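Local coordinates for protein 3-deoxy-D-manno-octulosonate 8-phosphate phosphatase KdsC (Xanthomonas campestris pv. campestris, PDB 4NAV) that probably hydrolyses 3-deoxy-D-manno-octulosonate 8-phosphate to KDO and inorganic phosphate, using magnesium, in lipopolysaccharide biosynthesis, at residues L22-V27 with H65-T70; D26-L31 with E44-N49. All coordinates share one frame; numbering follows the deposited sequence.

Contact 1. Residues L22-V27 with H65-T70; sequences LACFDV and HVALIT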
ATOM      1  N   LEU A  22      -8.116 -30.598   3.184  1.00 35.88           N
ATOM      2  CA  LEU A  22      -8.940 -29.488   2.714  1.00 35.85           C
ATOM      3  C   LEU A  22      -8.430 -28.237   3.391  1.00 33.85           C
ATOM      4  O   LEU A  22      -8.300 -28.182   4.617  1.00 31.42           O
ATOM      5  CB  LEU A  22     -10.402 -29.750   3.032  1.00 37.49           C
ATOM      6  CG  LEU A  22     -11.346 -28.554   2.856  1.00 39.34           C
ATOM      7  CD1 LEU A  22     -11.527 -28.243   1.387  1.00 40.42           C
ATOM      8  CD2 LEU A  22     -12.687 -28.834   3.496  1.00 40.21           C
ATOM      9  N   ALA A  23      -8.127 -27.225   2.583  1.00 34.35           N
ATOM     10  CA  ALA A  23      -7.613 -25.943   3.090  1.00 33.27           C
ATOM     11  C   ALA A  23      -8.581 -24.844   2.706  1.00 34.14           C
ATOM     12  O   ALA A  23      -8.801 -24.604   1.517  1.00 35.76           O
ATOM     13  CB  ALA A  23      -6.241 -25.660   2.513  1.00 32.14           C
ATOM     14  N   CYS A  24      -9.168 -24.179   3.700  1.00 34.13           N
ATOM     15  CA  CYS A  24     -10.156 -23.131   3.440  1.00 34.64           C
ATOM     16  C   CYS A  24      -9.606 -21.814   3.869  1.00 34.08           C
ATOM     17  O   CYS A  24      -8.944 -21.731   4.888  1.00 34.87           O
ATOM     18  CB  CYS A  24     -11.426 -23.398   4.225  1.00 35.62           C
ATOM     19  SG  CYS A  24     -12.169 -24.996   3.886  1.00 38.01           S
ATOM     20  N   PHE A  25      -9.922 -20.759   3.129  1.00 34.94           N
ATOM     21  CA  PHE A  25      -9.370 -19.441   3.388  1.00 33.91           C
ATOM     22  C   PHE A  25     -10.445 -18.380   3.344  1.00 35.76           C
ATOM     23  O   PHE A  25     -11.145 -18.246   2.344  1.00 36.21           O
ATOM     24  CB  PHE A  25      -8.338 -19.102   2.325  1.00 34.00           C
ATOM     25  CG  PHE A  25      -7.123 -19.961   2.368  1.00 34.12           C
ATOM     26  CD1 PHE A  25      -5.950 -19.515   2.969  1.00 33.83           C
ATOM     27  CD2 PHE A  25      -7.157 -21.226   1.816  1.00 35.13           C
ATOM     28  CE1 PHE A  25      -4.825 -20.308   3.006  1.00 34.37           C
ATOM     29  CE2 PHE A  25      -6.041 -22.029   1.852  1.00 34.67           C
ATOM     30  CZ  PHE A  25      -4.876 -21.575   2.444  1.00 34.39           C
ATOM     31  N   ASP A  26     -10.544 -17.587   4.413  1.00 36.84           N
ATOM     32  CA  ASP A  26     -11.267 -16.324   4.359  1.00 38.21           C
ATOM     33  C   ASP A  26     -10.659 -15.490   3.236  1.00 38.32           C
ATOM     34  O   ASP A  26      -9.530 -15.713   2.824  1.00 37.86           O
ATOM     35  CB  ASP A  26     -11.098 -15.563   5.680  1.00 39.22           C
ATOM     36  CG  ASP A  26     -12.011 -14.352   5.787  1.00 40.31           C
ATOM     37  OD1 ASP A  26     -13.189 -14.491   5.358  1.00 42.29           O
ATOM     38  OD2 ASP A  26     -11.561 -13.287   6.300  1.00 40.97           O
ATOM     39  N   VAL A  27     -11.395 -14.528   2.722  1.00 39.72           N
ATOM     40  CA  VAL A  27     -10.852 -13.653   1.688  1.00 39.26           C
ATOM     41  C   VAL A  27     -10.240 -12.405   2.346  1.00 38.39           C
ATOM     42  O   VAL A  27      -9.013 -12.230   2.372  1.00 35.74           O
ATOM     43  CB  VAL A  27     -11.939 -13.297   0.649  1.00 40.76           C
ATOM     44  CG1 VAL A  27     -11.403 -12.336  -0.390  1.00 41.71           C
ATOM     45  CG2 VAL A  27     -12.431 -14.566  -0.043  1.00 41.71           C
ATOM     46  N   HIS A  65      -7.489 -30.187  -1.582  1.00 36.44           N
ATOM     47  CA  HIS A  65      -8.580 -29.334  -2.020  1.00 38.92           C
ATOM     48  C   HIS A  65      -8.532 -27.934  -1.367  1.00 36.68           C
ATOM     49  O   HIS A  65      -8.338 -27.799  -0.167  1.00 35.33           O
ATOM     50  CB  HIS A  65      -9.922 -30.000  -1.749  1.00 42.16           C
ATOM     51  CG  HIS A  65     -10.090 -31.310  -2.465  1.00 47.65           C
ATOM     52  ND1 HIS A  65     -10.034 -32.531  -1.817  1.00 49.86           N
ATOM     53  CD2 HIS A  65     -10.280 -31.589  -3.776  1.00 50.47           C
ATOM     54  CE1 HIS A  65     -10.193 -33.503  -2.694  1.00 52.35           C
ATOM     55  NE2 HIS A  65     -10.347 -32.959  -3.891  1.00 54.07           N
ATOM     56  N   VAL A  66      -8.669 -26.896  -2.182  1.00 36.08           N
ATOM     57  CA  VAL A  66      -8.631 -25.530  -1.690  1.00 34.83           C
ATOM     58  C   VAL A  66      -9.954 -24.808  -1.923  1.00 35.80           C
ATOM     59  O   VAL A  66     -10.557 -24.904  -2.982  1.00 36.06           O
ATOM     60  CB  VAL A  66      -7.506 -24.753  -2.348  1.00 34.62           C
ATOM     61  CG1 VAL A  66      -7.495 -23.314  -1.854  1.00 33.88           C
ATOM     62  CG2 VAL A  66      -6.174 -25.439  -2.040  1.00 33.51           C
ATOM     63  N   ALA A  67     -10.417 -24.105  -0.905  1.00 36.19           N
ATOM     64  CA  ALA A  67     -11.687 -23.421  -0.987  1.00 38.51           C
ATOM     65  C   ALA A  67     -11.567 -22.031  -0.410  1.00 40.04           C
ATOM     66  O   ALA A  67     -10.880 -21.830   0.589  1.00 40.87           O
ATOM     67  CB  ALA A  67     -12.737 -24.190  -0.231  1.00 38.99           C
ATOM     68  N   LEU A  68     -12.193 -21.069  -1.065  1.00 43.79           N
ATOM     69  CA  LEU A  68     -12.302 -19.706  -0.537  1.00 44.93           C
ATOM     70  C   LEU A  68     -13.705 -19.540   0.002  1.00 45.89           C
ATOM     71  O   LEU A  68     -14.654 -20.026  -0.607  1.00 45.32           O
ATOM     72  CB  LEU A  68     -12.079 -18.682  -1.635  1.00 45.53           C
ATOM     73  CG  LEU A  68     -10.850 -18.883  -2.504  1.00 45.85           C
ATOM     74  CD1 LEU A  68     -10.700 -17.724  -3.473  1.00 46.97           C
ATOM     75  CD2 LEU A  68      -9.605 -19.030  -1.656  1.00 45.84           C
ATOM     76  N   ILE A  69     -13.832 -18.899   1.157  1.00 45.79           N
ATOM     77  CA  ILE A  69     -15.123 -18.789   1.819  1.00 47.95           C
ATOM     78  C   ILE A  69     -15.311 -17.383   2.328  1.00 51.82           C
ATOM     79  O   ILE A  69     -14.573 -16.921   3.193  1.00 54.15           O
ATOM     80  CB  ILE A  69     -15.261 -19.802   2.962  1.00 47.34           C
ATOM     81  CG1 ILE A  69     -14.878 -21.207   2.445  1.00 46.87           C
ATOM     82  CG2 ILE A  69     -16.673 -19.771   3.520  1.00 48.16           C
ATOM     83  CD1 ILE A  69     -15.304 -22.367   3.315  1.00 46.74           C
ATOM     84  N   THR A  70     -16.293 -16.705   1.752  1.00 57.10           N
ATOM     85  CA  THR A  70     -16.569 -15.314   2.050  1.00 60.62           C
ATOM     86  C   THR A  70     -18.068 -15.123   2.306  1.00 65.57           C
ATOM     87  O   THR A  70     -18.918 -15.781   1.684  1.00 68.53           O
ATOM     88  CB  THR A  70     -16.111 -14.390   0.898  1.00 62.89           C
ATOM     89  OG1 THR A  70     -16.765 -13.121   1.002  1.00 63.60           O
ATOM     90  CG2 THR A  70     -16.442 -14.989  -0.469  1.00 63.44           C
TER
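Phe25 and Ile69 join two adjacent parallel strands, 22-25 and 65-70, near their C-terminal ends. Both backbone polar atoms of Phe25 bond to strand 65-70. Its N donates to Ala67 O at 2.9 Å, and its O accepts from Ile69 N at 3.0 Å. Ala23 makes the preceding pair of bonds, to His65 O and from Ala67 N. The Phe25 side chain lies on the same sheet face as Val66 and Leu68. Its CG stands beside the backbone N (chi1 -66°), which turns the ring back along the strand toward Val66. Ala67 O sits at the ring edge, and Phe25 CE2 comes 4.2 Å from Val66 CG1. Helix 50-61 packs on this face through Leu56. On the opposite face Ile69 CD1 reaches back to Cys24, 4.1 Å from SG. Past the strand, Val27 CG2 packs on Thr70 CB at 3.8 Å. Asp26 OD1 lies 3.5 Å from Ile69 O. Lys95 NZ forms a salt bridge with Asp26 OD1 and a hydrogen bond with Ile69 O, tying the carboxylate to the end of strand 65-70. These are central strands of the Rossmann-like HAD core. Four backbone hydrogen bonds and apolar side chains on both faces join them up to Asp26, a predicted magnesium ligand beside Asp118.

Contact 2. Residues D26-L31 with E44-N49; sequences DVDGTL and ESKAFN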
ATOM      1  N   ASP A  26     -10.544 -17.587   4.413  1.00 36.84           N
ATOM      2  CA  ASP A  26     -11.267 -16.324   4.359  1.00 38.21           C
ATOM      3  C   ASP A  26     -10.659 -15.490   3.236  1.00 38.32           C
ATOM      4  O   ASP A  26      -9.530 -15.713   2.824  1.00 37.86           O
ATOM      5  CB  ASP A  26     -11.098 -15.563   5.680  1.00 39.22           C
ATOM      6  CG  ASP A  26     -12.011 -14.352   5.787  1.00 40.31           C
ATOM      7  OD1 ASP A  26     -13.189 -14.491   5.358  1.00 42.29           O
ATOM      8  OD2 ASP A  26     -11.561 -13.287   6.300  1.00 40.97           O
ATOM      9  N   VAL A  27     -11.395 -14.528   2.722  1.00 39.72           N
ATOM     10  CA  VAL A  27     -10.852 -13.653   1.688  1.00 39.26           C
ATOM     11  C   VAL A  27     -10.240 -12.405   2.346  1.00 38.39           C
ATOM     12  O   VAL A  27      -9.013 -12.230   2.372  1.00 35.74           O
ATOM     13  CB  VAL A  27     -11.939 -13.297   0.649  1.00 40.76           C
ATOM     14  CG1 VAL A  27     -11.403 -12.336  -0.390  1.00 41.71           C
ATOM     15  CG2 VAL A  27     -12.431 -14.566  -0.043  1.00 41.71           C
ATOM     16  N   ASP A  28     -11.110 -11.533   2.832  1.00 39.31           N
ATOM     17  CA  ASP A  28     -10.679 -10.249   3.324  1.00 38.88           C
ATOM     18  C   ASP A  28      -9.996 -10.343   4.638  1.00 37.46           C
ATOM     19  O   ASP A  28     -10.530 -10.914   5.609  1.00 37.75           O
ATOM     20  CB  ASP A  28     -11.848  -9.305   3.402  1.00 41.45           C
ATOM     21  CG  ASP A  28     -12.235  -8.787   2.042  1.00 44.47           C
ATOM     22  OD1 ASP A  28     -11.442  -7.975   1.456  1.00 49.15           O
ATOM     23  OD2 ASP A  28     -13.332  -9.167   1.593  1.00 43.94           O
ATOM     24  N   GLY A  29      -8.798  -9.773   4.642  1.00 36.47           N
ATOM     25  CA  GLY A  29      -7.925  -9.782   5.795  1.00 36.96           C
ATOM     26  C   GLY A  29      -7.014 -10.992   5.872  1.00 37.18           C
ATOM     27  O   GLY A  29      -6.149 -11.056   6.753  1.00 37.90           O
ATOM     28  N   THR A  30      -7.198 -11.941   4.958  1.00 37.12           N
ATOM     29  CA  THR A  30      -6.503 -13.214   4.996  1.00 36.85           C
ATOM     30  C   THR A  30      -5.705 -13.420   3.714  1.00 37.29           C
ATOM     31  O   THR A  30      -4.478 -13.575   3.767  1.00 36.57           O
ATOM     32  CB  THR A  30      -7.533 -14.318   5.182  1.00 38.06           C
ATOM     33  OG1 THR A  30      -8.020 -14.268   6.521  1.00 38.35           O
ATOM     34  CG2 THR A  30      -6.940 -15.662   4.929  1.00 38.19           C
ATOM     35  N   LEU A  31      -6.388 -13.344   2.568  1.00 37.97           N
ATOM     36  CA  LEU A  31      -5.722 -13.194   1.253  1.00 38.35           C
ATOM     37  C   LEU A  31      -5.562 -11.731   0.823  1.00 38.44           C
ATOM     38  O   LEU A  31      -5.102 -11.436  -0.275  1.00 40.44           O
ATOM     39  CB  LEU A  31      -6.535 -13.908   0.185  1.00 38.58           C
ATOM     40  CG  LEU A  31      -6.862 -15.350   0.500  1.00 38.21           C
ATOM     41  CD1 LEU A  31      -7.837 -15.893  -0.529  1.00 40.35           C
ATOM     42  CD2 LEU A  31      -5.601 -16.179   0.532  1.00 37.30           C
ATOM     43  N   GLU A  44     -16.461  -2.201  -6.084  1.00 56.93           N
ATOM     44  CA  GLU A  44     -15.383  -2.597  -5.171  1.00 54.51           C
ATOM     45  C   GLU A  44     -14.250  -3.416  -5.820  1.00 51.13           C
ATOM     46  O   GLU A  44     -14.492  -4.191  -6.737  1.00 49.40           O
ATOM     47  CB  GLU A  44     -15.971  -3.395  -4.002  1.00 54.77           C
ATOM     48  CG  GLU A  44     -16.964  -2.593  -3.172  1.00 55.99           C
ATOM     49  CD  GLU A  44     -17.596  -3.418  -2.070  1.00 56.76           C
ATOM     50  OE1 GLU A  44     -16.998  -4.437  -1.674  1.00 57.05           O
ATOM     51  OE2 GLU A  44     -18.685  -3.054  -1.595  1.00 59.52           O
ATOM     52  N   SER A  45     -13.018  -3.220  -5.330  1.00 47.59           N
ATOM     53  CA  SER A  45     -11.877  -4.042  -5.697  1.00 44.36           C
ATOM     54  C   SER A  45     -11.128  -4.454  -4.446  1.00 43.14           C
ATOM     55  O   SER A  45     -11.201  -3.783  -3.421  1.00 42.65           O
ATOM     56  CB  SER A  45     -10.919  -3.266  -6.600  1.00 44.61           C
ATOM     57  OG  SER A  45     -11.495  -2.877  -7.824  1.00 45.32           O
ATOM     58  N   LYS A  46     -10.351  -5.528  -4.564  1.00 43.33           N
ATOM     59  CA  LYS A  46      -9.497  -6.022  -3.478  1.00 41.32           C
ATOM     60  C   LYS A  46      -8.151  -6.339  -4.074  1.00 40.57           C
ATOM     61  O   LYS A  46      -8.056  -6.542  -5.266  1.00 40.52           O
ATOM     62  CB  LYS A  46     -10.059  -7.297  -2.838  1.00 41.97           C
ATOM     63  CG  LYS A  46     -11.576  -7.455  -2.925  1.00 44.73           C
ATOM     64  CD  LYS A  46     -12.100  -8.629  -2.113  1.00 45.42           C
ATOM     65  CE  LYS A  46     -13.510  -8.352  -1.619  1.00 48.20           C
ATOM     66  NZ  LYS A  46     -14.274  -9.597  -1.291  1.00 52.31           N
ATOM     67  N   ALA A  47      -7.116  -6.399  -3.242  1.00 39.70           N
ATOM     68  CA  ALA A  47      -5.810  -6.799  -3.709  1.00 38.96           C
ATOM     69  C   ALA A  47      -5.427  -8.162  -3.176  1.00 38.83           C
ATOM     70  O   ALA A  47      -5.272  -8.356  -1.961  1.00 41.83           O
ATOM     71  CB  ALA A  47      -4.773  -5.786  -3.305  1.00 38.21           C
ATOM     72  N   PHE A  48      -5.257  -9.108  -4.085  1.00 38.78           N
ATOM     73  CA  PHE A  48      -4.654 -10.398  -3.751  1.00 37.64           C
ATOM     74  C   PHE A  48      -3.163 -10.330  -4.049  1.00 37.63           C
ATOM     75  O   PHE A  48      -2.688  -9.323  -4.567  1.00 39.21           O
ATOM     76  CB  PHE A  48      -5.301 -11.512  -4.569  1.00 38.25           C
ATOM     77  CG  PHE A  48      -6.767 -11.628  -4.345  1.00 38.54           C
ATOM     78  CD1 PHE A  48      -7.258 -12.400  -3.314  1.00 37.92           C
ATOM     79  CD2 PHE A  48      -7.654 -10.906  -5.114  1.00 39.22           C
ATOM     80  CE1 PHE A  48      -8.628 -12.485  -3.083  1.00 38.11           C
ATOM     81  CE2 PHE A  48      -9.014 -10.976  -4.876  1.00 39.80           C
ATOM     82  CZ  PHE A  48      -9.505 -11.773  -3.865  1.00 38.92           C
ATOM     83  N   ASN A  49      -2.435 -11.384  -3.685  1.00 36.50           N
ATOM     84  CA  ASN A  49      -0.988 -11.396  -3.690  1.00 36.24           C
ATOM     85  C   ASN A  49      -0.492 -12.580  -4.508  1.00 36.66           C
ATOM     86  O   ASN A  49      -0.970 -13.681  -4.288  1.00 36.60           O
ATOM     87  CB  ASN A  49      -0.506 -11.557  -2.260  1.00 36.39           C
ATOM     88  CG  ASN A  49       1.005 -11.691  -2.172  1.00 37.07           C
ATOM     89  OD1 ASN A  49       1.567 -12.764  -2.441  1.00 36.07           O
ATOM     90  ND2 ASN A  49       1.662 -10.634  -1.688  1.00 37.67           N
TER
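The loop 26-31, with a sequence that matches the DxDx(T/V) signature of HAD phosphatases, meets strand 44-49 through Asp28 and Lys46 and through Val27, Leu31 and Phe48. Lys46 extends beyond CG, and the side chains of Lys46 and Asp28 cross at about a right angle. NZ of Lys46 donates to OD2 of Asp28 at 3.1 Å, forming a salt bridge. It comes from the syn side, 23° out of the carboxylate plane. The Lys46 CE methylene also lies 3.3 Å from Asp28 OD2. Ser74 OG is a weak second partner of NZ. Asp28 is predicted to bind substrate, and in HAD phosphatases the second aspartate of the signature usually acts as general acid/base. Strand 44-49 pairs with 35-38, consistent with the beta-hairpin of the capless KdsC phosphatases, through which subunits associate in the tetramer. Nearer the core, Phe48 packs against the loop. Its CD1 touches Leu31 CB at 3.9 Å, and its CE1 touches Val27 CG1, also at 3.9 Å. Val27 O accepts from both Thr30 N and Leu31 N, which closes the turn of the loop. Tyr38 of a second subunit meets the Phe48 ring edge-to-face, and Lys46 to Phe48 pair with an antiparallel strand of that subunit.

From the N terminus the chain enters strand 22-25 and runs straight into loop 26-31, so both contacts start from one stretch and share Asp26 and Val27. Contact 2 closes first, when the chain returns as strand 44-49 after the hairpin turn. Helix 50-61 then leads to strand 65-70, where contact 1 closes the longer loop. The smaller loop therefore lies within the larger one. Contact 1 joins neighbouring strands of the parallel core sheet; contact 2 joins the signature loop to the hairpin used in subunit assembly. Leu31 bridges them, with CD1 3.8 Å from Leu68 CD2 and its other methyl against Phe25.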